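Local coordinates for protein Succinylglutamatedesuccinylase/aspartoacylase (Rhodobacter sphaeroides 2.4.1, PDB 3CDX) that probably hydrolyses carbon-nitrogen bonds in linear amides as a metal-dependent enzyme of the succinylglutamate desuccinylase/aspartoacylase family, at residues 111-114 / 115-118; 94-97 / 98-101; 131-135 / 136-140; 31-34 / 35-38. All blocks are in the same frame, centred on the assembly; numbering follows the deposited sequence. Where two conformers were deposited one is given.

Contact 1: 111-114 / 115-118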
ATOM      1  N   GLY A 111      11.630  -5.113   2.426  1.00 25.70           N
ATOM      2  CA  GLY A 111      11.582  -4.003   3.346  1.00 24.84           C
ATOM      3  C   GLY A 111      12.746  -3.922   4.302  1.00 25.88           C
ATOM      4  O   GLY A 111      12.709  -3.134   5.273  1.00 24.80           O
ATOM      5  N   ARG A 112      13.766  -4.751   4.080  1.00 25.17           N
ATOM      6  CA  ARG A 112      14.920  -4.731   4.957  1.00 26.46           C
ATOM      7  C   ARG A 112      15.959  -3.636   4.650  1.00 27.63           C
ATOM      8  O   ARG A 112      16.211  -3.270   3.499  1.00 25.98           O
ATOM      9  CB  ARG A 112      15.630  -6.102   5.010  1.00 26.75           C
ATOM     10  CG  ARG A 112      14.776  -7.294   5.614  1.00 29.65           C
ATOM     11  CD  ARG A 112      14.278  -7.080   7.066  1.00 28.20           C
ATOM     12  NE  ARG A 112      15.359  -7.121   8.081  1.00 31.85           N
ATOM     13  CZ  ARG A 112      15.910  -8.235   8.594  1.00 31.81           C
ATOM     14  NH1 ARG A 112      16.870  -8.133   9.516  1.00 30.79           N
ATOM     15  NH2 ARG A 112      15.515  -9.456   8.200  1.00 30.49           N
ATOM     16  N   ASP A 113      16.605  -3.167   5.709  1.00 28.14           N
ATOM     17  CA  ASP A 113      17.844  -2.427   5.555  1.00 29.17           C
ATOM     18  C   ASP A 113      18.918  -3.495   5.437  1.00 29.01           C
ATOM     19  O   ASP A 113      19.234  -4.159   6.415  1.00 29.64           O
ATOM     20  CB  ASP A 113      18.101  -1.565   6.778  1.00 28.98           C
ATOM     21  CG  ASP A 113      19.314  -0.646   6.594  1.00 30.85           C
ATOM     22  OD1 ASP A 113      20.261  -1.033   5.867  1.00 26.97           O
ATOM     23  OD2 ASP A 113      19.285   0.463   7.179  1.00 31.14           O
ATOM     24  N   ILE A 114      19.465  -3.684   4.248  1.00 28.48           N
ATOM     25  CA  ILE A 114      20.407  -4.770   4.038  1.00 29.09           C
ATOM     26  C   ILE A 114      21.602  -4.679   4.976  1.00 29.46           C
ATOM     27  O   ILE A 114      22.196  -5.707   5.313  1.00 29.62           O
ATOM     28  CB  ILE A 114      20.867  -4.854   2.565  1.00 28.58           C
ATOM     29  CG1 ILE A 114      21.666  -6.135   2.273  1.00 28.58           C
ATOM     30  CG2 ILE A 114      21.661  -3.594   2.186  1.00 30.37           C
ATOM     31  CD1 ILE A 114      21.849  -6.431   0.716  1.00 28.51           C
ATOM     32  N   ASN A 115      21.949  -3.459   5.392  1.00 28.88           N
ATOM     33  CA  ASN A 115      23.088  -3.236   6.265  1.00 29.96           C
ATOM     34  C   ASN A 115      22.740  -3.410   7.736  1.00 31.41           C
ATOM     35  O   ASN A 115      23.489  -2.991   8.610  1.00 31.78           O
ATOM     36  CB  ASN A 115      23.674  -1.840   6.024  1.00 29.43           C
ATOM     37  CG  ASN A 115      25.185  -1.854   5.834  1.00 30.61           C
ATOM     38  OD1 ASN A 115      25.786  -2.899   5.558  1.00 31.26           O
ATOM     39  ND2 ASN A 115      25.811  -0.661   5.942  1.00 30.58           N
ATOM     40  N   ARG A 116      21.568  -3.984   8.007  1.00 32.43           N
ATOM     41  CA  ARG A 116      21.277  -4.531   9.311  1.00 34.00           C
ATOM     42  C   ARG A 116      21.084  -6.052   9.155  1.00 34.29           C
ATOM     43  O   ARG A 116      20.546  -6.686  10.083  1.00 33.82           O
ATOM     44  CB  ARG A 116      19.998  -3.890   9.915  1.00 34.65           C
ATOM     45  CG  ARG A 116      20.017  -2.375  10.069  1.00 37.13           C
ATOM     46  CD  ARG A 116      21.199  -1.902  10.924  1.00 43.49           C
ATOM     47  NE  ARG A 116      21.206  -0.459  11.182  1.00 47.01           N
ATOM     48  CZ  ARG A 116      22.029   0.428  10.611  1.00 50.61           C
ATOM     49  NH1 ARG A 116      22.930   0.045   9.714  1.00 51.24           N
ATOM     50  NH2 ARG A 116      21.938   1.721  10.929  1.00 51.66           N
ATOM     51  N   CYS A 117      21.490  -6.607   7.988  1.00 33.03           N
ATOM     52  CA  CYS A 117      21.247  -8.030   7.634  1.00 33.75           C
ATOM     53  C   CYS A 117      22.484  -8.942   7.565  1.00 33.34           C
ATOM     54  O   CYS A 117      22.353 -10.148   7.349  1.00 33.44           O
ATOM     55  CB  CYS A 117      20.491  -8.176   6.289  1.00 33.75           C
ATOM     56  SG  CYS A 117      18.778  -7.661   6.335  1.00 34.10           S
ATOM     57  N   PHE A 118      23.677  -8.381   7.707  1.00 33.15           N
ATOM     58  CA  PHE A 118      24.892  -9.185   7.612  1.00 32.48           C
ATOM     59  C   PHE A 118      25.136  -9.976   8.911  1.00 33.14           C
ATOM     60  O   PHE A 118      24.746  -9.511   9.995  1.00 32.27           O
ATOM     61  CB  PHE A 118      26.079  -8.296   7.297  1.00 32.40           C
ATOM     62  CG  PHE A 118      26.103  -7.801   5.869  1.00 31.19           C
ATOM     63  CD1 PHE A 118      25.513  -6.608   5.537  1.00 30.46           C
ATOM     64  CD2 PHE A 118      26.711  -8.555   4.865  1.00 29.48           C
ATOM     65  CE1 PHE A 118      25.520  -6.153   4.237  1.00 29.79           C
ATOM     66  CE2 PHE A 118      26.732  -8.116   3.559  1.00 29.18           C
ATOM     67  CZ  PHE A 118      26.142  -6.907   3.240  1.00 31.15           C
TER

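Contact 2: 94-97 / 98-101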
ATOM      1  N   ALA A  94      26.932  -1.267  -7.705  1.00 19.72           N
ATOM      2  CA  ALA A  94      25.489  -1.166  -7.500  1.00 20.65           C
ATOM      3  C   ALA A  94      24.955  -2.452  -6.883  1.00 21.36           C
ATOM      4  O   ALA A  94      24.338  -3.244  -7.547  1.00 20.76           O
ATOM      5  CB  ALA A  94      24.802  -0.847  -8.838  1.00 20.23           C
ATOM      6  N   VAL A  95      25.226  -2.649  -5.593  1.00 22.39           N
ATOM      7  CA  VAL A  95      25.010  -3.942  -4.962  1.00 22.33           C
ATOM      8  C   VAL A  95      23.489  -4.236  -4.799  1.00 22.42           C
ATOM      9  O   VAL A  95      23.017  -5.285  -5.206  1.00 22.11           O
ATOM     10  CB  VAL A  95      25.686  -3.983  -3.581  1.00 23.48           C
ATOM     11  CG1 VAL A  95      25.242  -5.243  -2.775  1.00 22.89           C
ATOM     12  CG2 VAL A  95      27.215  -3.983  -3.722  1.00 23.04           C
ATOM     13  N   ASN A  96      22.751  -3.301  -4.207  1.00 22.07           N
ATOM     14  CA  ASN A  96      21.344  -3.498  -3.863  1.00 22.45           C
ATOM     15  C   ASN A  96      20.473  -2.972  -4.988  1.00 22.26           C
ATOM     16  O   ASN A  96      19.801  -1.927  -4.856  1.00 23.33           O
ATOM     17  CB  ASN A  96      21.084  -2.759  -2.542  1.00 22.84           C
ATOM     18  CG  ASN A  96      19.809  -3.208  -1.835  1.00 23.82           C
ATOM     19  OD1 ASN A  96      18.997  -3.969  -2.386  1.00 25.67           O
ATOM     20  ND2 ASN A  96      19.618  -2.711  -0.605  1.00 21.56           N
ATOM     21  N   MET A  97      20.502  -3.672  -6.115  1.00 22.36           N
ATOM     22  CA  MET A  97      19.802  -3.216  -7.326  1.00 22.78           C
ATOM     23  C   MET A  97      18.324  -2.855  -7.151  1.00 22.78           C
ATOM     24  O   MET A  97      17.887  -1.808  -7.630  1.00 21.72           O
ATOM     25  CB  MET A  97      19.960  -4.227  -8.461  1.00 23.53           C
ATOM     26  CG  MET A  97      21.242  -3.972  -9.313  1.00 27.25           C
ATOM     27  SD  MET A  97      21.338  -2.297 -10.064  1.00 27.03           S
ATOM     28  CE  MET A  97      19.834  -2.039 -10.868  1.00 26.55           C
ATOM     29  N   PRO A  98      17.543  -3.701  -6.433  1.00 23.19           N
ATOM     30  CA  PRO A  98      16.128  -3.267  -6.252  1.00 22.56           C
ATOM     31  C   PRO A  98      15.955  -1.938  -5.509  1.00 22.36           C
ATOM     32  O   PRO A  98      15.052  -1.145  -5.840  1.00 22.20           O
ATOM     33  CB  PRO A  98      15.484  -4.442  -5.480  1.00 23.16           C
ATOM     34  CG  PRO A  98      16.443  -5.666  -5.744  1.00 23.65           C
ATOM     35  CD  PRO A  98      17.819  -5.029  -5.816  1.00 22.80           C
ATOM     36  N   ALA A  99      16.787  -1.681  -4.505  1.00 22.19           N
ATOM     37  CA  ALA A  99      16.679  -0.422  -3.747  1.00 22.12           C
ATOM     38  C   ALA A  99      17.211   0.747  -4.565  1.00 22.44           C
ATOM     39  O   ALA A  99      16.790   1.902  -4.387  1.00 22.12           O
ATOM     40  CB  ALA A  99      17.435  -0.532  -2.407  1.00 21.40           C
ATOM     41  N   ILE A 100      18.175   0.444  -5.435  1.00 23.04           N
ATOM     42  CA  ILE A 100      18.710   1.421  -6.382  1.00 23.92           C
ATOM     43  C   ILE A 100      17.569   1.885  -7.318  1.00 24.92           C
ATOM     44  O   ILE A 100      17.347   3.094  -7.514  1.00 24.02           O
ATOM     45  CB  ILE A 100      19.916   0.817  -7.144  1.00 23.38           C
ATOM     46  CG1 ILE A 100      21.113   0.738  -6.200  1.00 23.47           C
ATOM     47  CG2 ILE A 100      20.288   1.645  -8.416  1.00 23.81           C
ATOM     48  CD1 ILE A 100      22.353   0.071  -6.811  1.00 23.00           C
ATOM     49  N   GLN A 101      16.813   0.912  -7.823  1.00 25.68           N
ATOM     50  CA  GLN A 101      15.687   1.199  -8.720  1.00 26.38           C
ATOM     51  C   GLN A 101      14.644   2.039  -8.036  1.00 24.93           C
ATOM     52  O   GLN A 101      14.137   3.001  -8.623  1.00 24.18           O
ATOM     53  CB  GLN A 101      15.107  -0.100  -9.289  1.00 26.70           C
ATOM     54  CG  GLN A 101      16.129  -0.724 -10.238  1.00 34.75           C
ATOM     55  CD  GLN A 101      15.736  -2.068 -10.828  1.00 42.65           C
ATOM     56  OE1 GLN A 101      15.779  -2.235 -12.050  1.00 46.14           O
ATOM     57  NE2 GLN A 101      15.394  -3.047  -9.966  1.00 45.16           N
TER

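Contact 3: 131-135 / 136-140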
ATOM      1  N   ALA A 131      23.073 -10.287   1.217  1.00 25.05           N
ATOM      2  CA  ALA A 131      24.098 -10.007   2.208  1.00 24.74           C
ATOM      3  C   ALA A 131      25.009 -11.237   2.347  1.00 25.87           C
ATOM      4  O   ALA A 131      26.213 -11.095   2.422  1.00 25.16           O
ATOM      5  CB  ALA A 131      23.479  -9.640   3.533  1.00 26.16           C
ATOM      6  N   HIS A 132      24.430 -12.449   2.372  1.00 26.72           N
ATOM      7  CA  HIS A 132      25.249 -13.667   2.482  1.00 27.63           C
ATOM      8  C   HIS A 132      26.232 -13.849   1.308  1.00 28.39           C
ATOM      9  O   HIS A 132      27.427 -14.144   1.507  1.00 29.31           O
ATOM     10  CB  HIS A 132      24.378 -14.915   2.665  1.00 28.22           C
ATOM     11  CG  HIS A 132      25.138 -16.203   2.512  1.00 29.27           C
ATOM     12  ND1 HIS A 132      25.191 -16.896   1.317  1.00 27.35           N
ATOM     13  CD2 HIS A 132      25.880 -16.917   3.401  1.00 27.56           C
ATOM     14  CE1 HIS A 132      25.943 -17.975   1.474  1.00 30.22           C
ATOM     15  NE2 HIS A 132      26.372 -18.013   2.728  1.00 27.12           N
ATOM     16  N   PHE A 133      25.752 -13.646   0.084  1.00 28.33           N
ATOM     17  CA  PHE A 133      26.612 -13.744  -1.115  1.00 27.68           C
ATOM     18  C   PHE A 133      27.784 -12.783  -1.011  1.00 27.76           C
ATOM     19  O   PHE A 133      28.896 -13.133  -1.343  1.00 27.12           O
ATOM     20  CB  PHE A 133      25.786 -13.457  -2.384  1.00 27.67           C
ATOM     21  CG  PHE A 133      26.610 -13.366  -3.684  1.00 27.22           C
ATOM     22  CD1 PHE A 133      27.034 -14.525  -4.350  1.00 24.52           C
ATOM     23  CD2 PHE A 133      26.938 -12.130  -4.229  1.00 24.44           C
ATOM     24  CE1 PHE A 133      27.776 -14.454  -5.520  1.00 24.45           C
ATOM     25  CE2 PHE A 133      27.698 -12.045  -5.423  1.00 22.69           C
ATOM     26  CZ  PHE A 133      28.114 -13.219  -6.067  1.00 25.49           C
ATOM     27  N   LEU A 134      27.536 -11.561  -0.548  1.00 27.55           N
ATOM     28  CA  LEU A 134      28.614 -10.582  -0.517  1.00 29.35           C
ATOM     29  C   LEU A 134      29.691 -10.939   0.507  1.00 28.46           C
ATOM     30  O   LEU A 134      30.854 -10.805   0.214  1.00 27.34           O
ATOM     31  CB  LEU A 134      28.075  -9.209  -0.244  1.00 29.30           C
ATOM     32  CG  LEU A 134      27.528  -8.606  -1.513  1.00 33.42           C
ATOM     33  CD1 LEU A 134      26.289  -7.835  -1.106  1.00 36.51           C
ATOM     34  CD2 LEU A 134      28.617  -7.717  -2.235  1.00 33.31           C
ATOM     35  N   ASP A 135      29.260 -11.406   1.680  1.00 30.03           N
ATOM     36  CA  ASP A 135      30.153 -11.786   2.804  1.00 30.82           C
ATOM     37  C   ASP A 135      30.834 -13.128   2.608  1.00 31.18           C
ATOM     38  O   ASP A 135      32.032 -13.264   2.880  1.00 32.39           O
ATOM     39  CB  ASP A 135      29.414 -11.793   4.147  1.00 30.65           C
ATOM     40  CG  ASP A 135      30.269 -12.433   5.293  1.00 34.47           C
ATOM     41  OD1 ASP A 135      31.307 -11.845   5.697  1.00 36.43           O
ATOM     42  OD2 ASP A 135      29.916 -13.527   5.769  1.00 31.75           O
ATOM     43  N   SER A 136      30.096 -14.114   2.119  1.00 30.99           N
ATOM     44  CA  SER A 136      30.644 -15.458   1.953  1.00 31.38           C
ATOM     45  C   SER A 136      31.328 -15.727   0.624  1.00 30.18           C
ATOM     46  O   SER A 136      32.155 -16.594   0.558  1.00 30.56           O
ATOM     47  CB  SER A 136      29.534 -16.504   2.156  1.00 31.50           C
ATOM     48  OG  SER A 136      29.133 -16.438   3.509  1.00 36.90           O
ATOM     49  N   VAL A 137      30.949 -15.035  -0.443  1.00 29.29           N
ATOM     50  CA  VAL A 137      31.498 -15.344  -1.761  1.00 28.49           C
ATOM     51  C   VAL A 137      32.473 -14.266  -2.226  1.00 29.14           C
ATOM     52  O   VAL A 137      33.557 -14.563  -2.721  1.00 29.26           O
ATOM     53  CB  VAL A 137      30.367 -15.520  -2.812  1.00 28.89           C
ATOM     54  CG1 VAL A 137      30.929 -15.785  -4.226  1.00 25.40           C
ATOM     55  CG2 VAL A 137      29.380 -16.651  -2.370  1.00 29.24           C
ATOM     56  N   ILE A 138      32.084 -13.002  -2.102  1.00 29.02           N
ATOM     57  CA  ILE A 138      32.910 -11.927  -2.670  1.00 28.01           C
ATOM     58  C   ILE A 138      33.968 -11.488  -1.656  1.00 27.68           C
ATOM     59  O   ILE A 138      35.164 -11.491  -1.953  1.00 27.78           O
ATOM     60  CB  ILE A 138      32.010 -10.719  -3.154  1.00 28.23           C
ATOM     61  CG1 ILE A 138      31.032 -11.179  -4.257  1.00 25.63           C
ATOM     62  CG2 ILE A 138      32.861  -9.548  -3.595  1.00 26.76           C
ATOM     63  CD1 ILE A 138      31.689 -11.770  -5.572  1.00 23.30           C
ATOM     64  N   LEU A 139      33.519 -11.136  -0.456  1.00 27.22           N
ATOM     65  CA  LEU A 139      34.414 -10.562   0.585  1.00 26.86           C
ATOM     66  C   LEU A 139      35.703 -11.352   0.957  1.00 27.68           C
ATOM     67  O   LEU A 139      36.755 -10.733   1.110  1.00 28.11           O
ATOM     68  CB  LEU A 139      33.617 -10.174   1.824  1.00 25.25           C
ATOM     69  CG  LEU A 139      34.366  -9.534   2.973  1.00 25.58           C
ATOM     70  CD1 LEU A 139      35.173  -8.312   2.423  1.00 23.39           C
ATOM     71  CD2 LEU A 139      33.422  -9.171   4.138  1.00 24.54           C
ATOM     72  N   PRO A 140      35.640 -12.700   1.073  1.00 29.01           N
ATOM     73  CA  PRO A 140      36.890 -13.420   1.401  1.00 29.38           C
ATOM     74  C   PRO A 140      38.029 -13.237   0.383  1.00 29.97           C
ATOM     75  O   PRO A 140      39.171 -13.546   0.690  1.00 30.12           O
ATOM     76  CB  PRO A 140      36.445 -14.910   1.439  1.00 28.63           C
ATOM     77  CG  PRO A 140      34.942 -14.822   1.749  1.00 29.46           C
ATOM     78  CD  PRO A 140      34.499 -13.634   0.953  1.00 28.42           C
TER
HETATM   79  O   HOH W   1      27.624 -14.864   5.225  1.00 46.22           O

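Contact 4: 31-34 / 35-38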
ATOM      1  N   LEU A  31      14.818 -13.728  -7.811  1.00 32.76           N
ATOM      2  CA  LEU A  31      13.833 -12.821  -7.206  1.00 34.90           C
ATOM      3  C   LEU A  31      12.403 -13.145  -7.706  1.00 36.34           C
ATOM      4  O   LEU A  31      11.981 -12.689  -8.801  1.00 38.36           O
ATOM      5  CB  LEU A  31      14.211 -11.361  -7.452  1.00 35.39           C
ATOM      6  CG  LEU A  31      13.673 -10.237  -6.530  1.00 37.92           C
ATOM      7  CD1 LEU A  31      14.499  -8.991  -6.713  1.00 38.72           C
ATOM      8  CD2 LEU A  31      12.229  -9.891  -6.806  1.00 37.51           C
ATOM      9  N   SER A  32      11.701 -13.943  -6.896  1.00 35.13           N
ATOM     10  CA  SER A  32      10.359 -14.439  -7.146  1.00 35.73           C
ATOM     11  C   SER A  32       9.304 -13.321  -7.074  1.00 35.30           C
ATOM     12  O   SER A  32       9.142 -12.689  -6.027  1.00 36.36           O
ATOM     13  CB  SER A  32      10.056 -15.541  -6.122  1.00 35.92           C
ATOM     14  OG  SER A  32       8.854 -16.240  -6.422  1.00 39.20           O
ATOM     15  N   ARG A  33       8.629 -13.057  -8.199  1.00 33.23           N
ATOM     16  CA  ARG A  33       7.535 -12.085  -8.287  1.00 31.30           C
ATOM     17  C   ARG A  33       6.220 -12.832  -8.628  1.00 29.07           C
ATOM     18  O   ARG A  33       6.248 -13.942  -9.151  1.00 27.33           O
ATOM     19  CB  ARG A  33       7.850 -11.002  -9.354  1.00 31.18           C
ATOM     20  CG  ARG A  33       8.873  -9.880  -8.920  1.00 33.39           C
ATOM     21  CD  ARG A  33       9.406  -8.917 -10.064  1.00 33.02           C
ATOM     22  NE  ARG A  33       8.713  -8.942 -11.382  1.00 38.26           N
ATOM     23  CZ  ARG A  33       9.312  -9.287 -12.532  1.00 41.51           C
ATOM     24  NH1 ARG A  33      10.597  -9.627 -12.539  1.00 43.98           N
ATOM     25  NH2 ARG A  33       8.649  -9.315 -13.696  1.00 45.23           N
ATOM     26  N   ASN A  34       5.078 -12.209  -8.360  1.00 27.29           N
ATOM     27  CA  ASN A  34       3.805 -12.812  -8.741  1.00 26.89           C
ATOM     28  C   ASN A  34       3.638 -13.144 -10.232  1.00 27.10           C
ATOM     29  O   ASN A  34       3.073 -14.171 -10.559  1.00 28.00           O
ATOM     30  CB  ASN A  34       2.631 -11.972  -8.244  1.00 26.68           C
ATOM     31  CG  ASN A  34       2.344 -12.207  -6.786  1.00 24.89           C
ATOM     32  OD1 ASN A  34       2.534 -13.319  -6.251  1.00 24.38           O
ATOM     33  ND2 ASN A  34       1.891 -11.162  -6.122  1.00 20.42           N
ATOM     34  N   ASN A  35       4.124 -12.292 -11.130  1.00 27.37           N
ATOM     35  CA  ASN A  35       4.136 -12.641 -12.562  1.00 28.11           C
ATOM     36  C   ASN A  35       5.503 -13.022 -13.156  1.00 27.09           C
ATOM     37  O   ASN A  35       5.693 -13.097 -14.383  1.00 28.02           O
ATOM     38  CB  ASN A  35       3.438 -11.564 -13.390  1.00 29.04           C
ATOM     39  CG  ASN A  35       4.203 -10.298 -13.431  1.00 33.11           C
ATOM     40  OD1 ASN A  35       5.184 -10.109 -12.698  1.00 36.25           O
ATOM     41  ND2 ASN A  35       3.795  -9.410 -14.333  1.00 39.92           N
ATOM     42  N   SER A  36       6.444 -13.319 -12.274  1.00 26.55           N
ATOM     43  CA  SER A  36       7.742 -13.837 -12.675  1.00 25.15           C
ATOM     44  C   SER A  36       8.317 -14.674 -11.527  1.00 25.30           C
ATOM     45  O   SER A  36       9.177 -14.193 -10.743  1.00 24.72           O
ATOM     46  CB  SER A  36       8.694 -12.689 -13.050  1.00 25.09           C
ATOM     47  OG  SER A  36       9.918 -13.237 -13.540  1.00 26.15           O
ATOM     48  N   GLY A  37       7.858 -15.923 -11.431  1.00 23.84           N
ATOM     49  CA  GLY A  37       8.219 -16.787 -10.320  1.00 24.72           C
ATOM     50  C   GLY A  37       9.704 -17.114 -10.296  1.00 26.42           C
ATOM     51  O   GLY A  37      10.276 -17.301  -9.215  1.00 26.61           O
ATOM     52  N   TRP A  38      10.305 -17.158 -11.498  1.00 26.03           N
ATOM     53  CA  TRP A  38      11.696 -17.531 -11.735  0.50 26.54           C
ATOM     54  C   TRP A  38      12.496 -16.306 -12.180  1.00 26.19           C
ATOM     55  O   TRP A  38      13.447 -16.446 -12.932  1.00 26.98           O
ATOM     56  CB  TRP A  38      11.779 -18.587 -12.871  0.50 26.60           C
ATOM     57  CG  TRP A  38      11.410 -20.006 -12.488  0.50 27.78           C
ATOM     58  CD1 TRP A  38      10.862 -20.421 -11.294  0.50 28.10           C
ATOM     59  CD2 TRP A  38      11.533 -21.192 -13.304  0.50 27.63           C
ATOM     60  NE1 TRP A  38      10.656 -21.776 -11.321  0.50 29.12           N
ATOM     61  CE2 TRP A  38      11.052 -22.276 -12.534  0.50 28.31           C
ATOM     62  CE3 TRP A  38      12.010 -21.444 -14.601  0.50 28.00           C
ATOM     63  CZ2 TRP A  38      11.046 -23.600 -13.014  0.50 28.41           C
ATOM     64  CZ3 TRP A  38      11.988 -22.753 -15.082  0.50 27.97           C
ATOM     65  CH2 TRP A  38      11.507 -23.814 -14.288  0.50 27.36           C
TER

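Contact 1: 111-114 / 115-118
Asn115 meets Asp113 through its backbone: Asn115 N donates to Asp113 OD1 over 3.0 Å, reaching the carboxylate on its anti side and 27° out of its plane, which makes an Asx turn. The CG of Asp113 lies anti to the backbone N (chi1 -174°), and this swings the carboxylate forward over the turn. The amide of Asn115 is used outward, OD1 accepting from Phe199 N. At Arg116 the backbone N bonds to Asp113 O at 2.8 Å, closing a type I beta turn round Ile114 and Asn115. The Arg116 chain bends at chi2 (-57°), and NH1 donates to Asn115 O, while Asp113 OD2 stays over one guanidinium face, near in charge but with no N-H aimed at it. The Asp-Ile-Asn-Arg run probably corresponds to the Asn-Arg motif of related zinc hydrolases, beside the calcium site here: Asp113 OD1 also bonds the metal ligand His63, and OD2 makes a salt bridge to Arg105 of its own chain and a hydrogen bond to Ser32 OG of a neighbouring subunit. With an alanine at Asp113, His63 and Arg105 would probably each lose a mate and Asn115 N its side-chain acceptor. Cys117 N follows with a bond to Ile114 O (2.9 Å), and Cys117 SG sits 3.6 Å above the guanidinium plane of Arg112, over its centre. Phe118 brings CD1 to 3.4 Å from Ile114 O.

Contact 2: 94-97 / 98-101
Ala94 CB and Ile100 CD1 approach to 3.3 Å, closer than two carbons normally pack, and mark the tight end of this contact. The methyl gets there because Ile100 CG1 stands anti to its carbonyl carbon (chi1 -73°) and the chain then runs straight to CD1, past the carbonyl oxygen of Asn96. Met97 slants across it, its SD 4.1 Å from Ile100 CD1, and Val300 of a neighbouring subunit packs on both Ala94 and Ile100. Next to this apolar patch the helix starts: Asn96 is the centre of an inverse gamma turn and takes the N-cap position, its side chain giving no capping bond. The backbone Asn96 O accepts from Ile100 N at 2.9 Å, in the first turn of the helix. The Asn96 amide lies against Ala99 CB, 3.6 Å from ND2, while ND2 itself donates to Val62 O. A leucine in place of Asn96 would probably leave Val62 O without that donor, close to the calcium ligand His63.

The solvent side is slacker. Exposed Gln101 donates its backbone N to Met97 O (2.9 Å), and its CG lies against the same oxygen, Met97 O, at 3.3 Å; the contact of Gln101 CG with Met97 CE is looser, at 4.0 Å. Met97 curls at chi2 and chi3, which carries its CE over to Gln101. The contact runs from the loop after strand 87-92 into the first turn of helix 97-102: Val95 faces Leu130 and Leu134 of helix 126-138, Pro98 meets Phe126 of that same helix, and Met97 rests on Val41 and Ile43 of strand 40-50.

Contact 3: 131-135 / 136-140
Ser136 lays its CB over one face of the His132 imidazole, 3.9 Å from the ring centroid and displaced toward the rim, a CH-pi contact one helical turn along. The ring is brought to the serine by a chi1 of 169°, which sets CG anti to the histidine N. Phe133 reaches two residues with different parts of its ring: CE1 touches Val137 CG1 at 3.7 Å, and CE2 lies 3.6 Å from Ile138 CG1, both at a slant to the ring. Leu139 CD2 rests beside Asp135 OD1, putting a methyl next to a carboxylate.

A second layer fixes these groups. One water donates to Asp135 OD2 (2.7 Å) and accepts from Ser136 OG (2.8 Å), tying the two neighbouring side chains together and steadying the hydroxyl. Asp135 OD1 is held by a salt bridge to Arg206, which probably offsets the charge of this buried carboxylate. Farther out, Leu139 packs on Phe199, Cys202 and Val203 of helix 199-205, and Ile138 faces Leu57 of strand 55-60, so the end of the helix is wedged between strand and helix.

The backbone sets the spacing. Phe133 O grips two donors, Val137 N from above its carbonyl plane and Ile138 N at 3.3 Å, and Leu139 N then bonds to Leu134 O at 2.8 Å. Pro140 has no N-H, and its CD packs 3.2 Å from Asp135 O. This widening from i+4 to i+5 bonds is a pi-type turn, here toward the C-terminal end of helix 126-138.

Contact 4: 31-34 / 35-38
The guanidinium of Arg33 has Ser36 CB over one face, 3.3 Å above the plane and displaced toward the rim, with Arg33 NH2 the nearest nitrogen. Asn35 OD1 comes up obliquely, 3.7 Å from Arg33 NH2, and the amide and guanidinium planes stand almost perpendicular, 83° apart. These groups crown a type I beta turn from Arg33 to Ser36, in the excursion joining the antiparallel strands 21-30 and 40-50. Asn35 CG sits between its own N and carbonyl carbon (chi1 69°), which turns OD1 back to the arginine side. The turn is closed by Ser36 N to Arg33 O at 3.2 Å, and Arg33 N returns a straighter bond to Ser36 O over 2.8 Å, at 168°. Both donors stand well above the carbonyl planes they meet.

The tip projects far from the chain's centre and packs against a neighbouring subunit. There Ser36 OG bonds to Asp331 of that subunit, Asn34 OD1 accepts from the backbone N of its Leu106, and Gly37 N donates to OG of its Ser154. Beside the turn, Ser32 CA makes a bent CA-H...O contact with Gly37 O, carbon to oxygen 3.5 Å.

Contacts 1 and 2 are buried, contact 3 partly so, and contact 4 lies on a projecting turn, with its centre about 31 Å from the centre of the chain. Yet contact 4 serves the same region: Ser32 there is the hydroxyl that reaches Asp113 of another copy, so one subunit's turn adds a hydroxyl to the polar cluster of contact 1 in another. Of the four, contacts 1 and 2 lie closest to the calcium site, and they touch through Ile114 and Asn96. Helix 126-138, which holds contact 3, backs both: Ala131 meets Phe118 and Leu134 meets Val95. A carboxylate and turn bonds mark contact 1, apolar packing contact 2, helical backbone bonding contact 3, and a backbone turn whose side chains bond to another subunit contact 4.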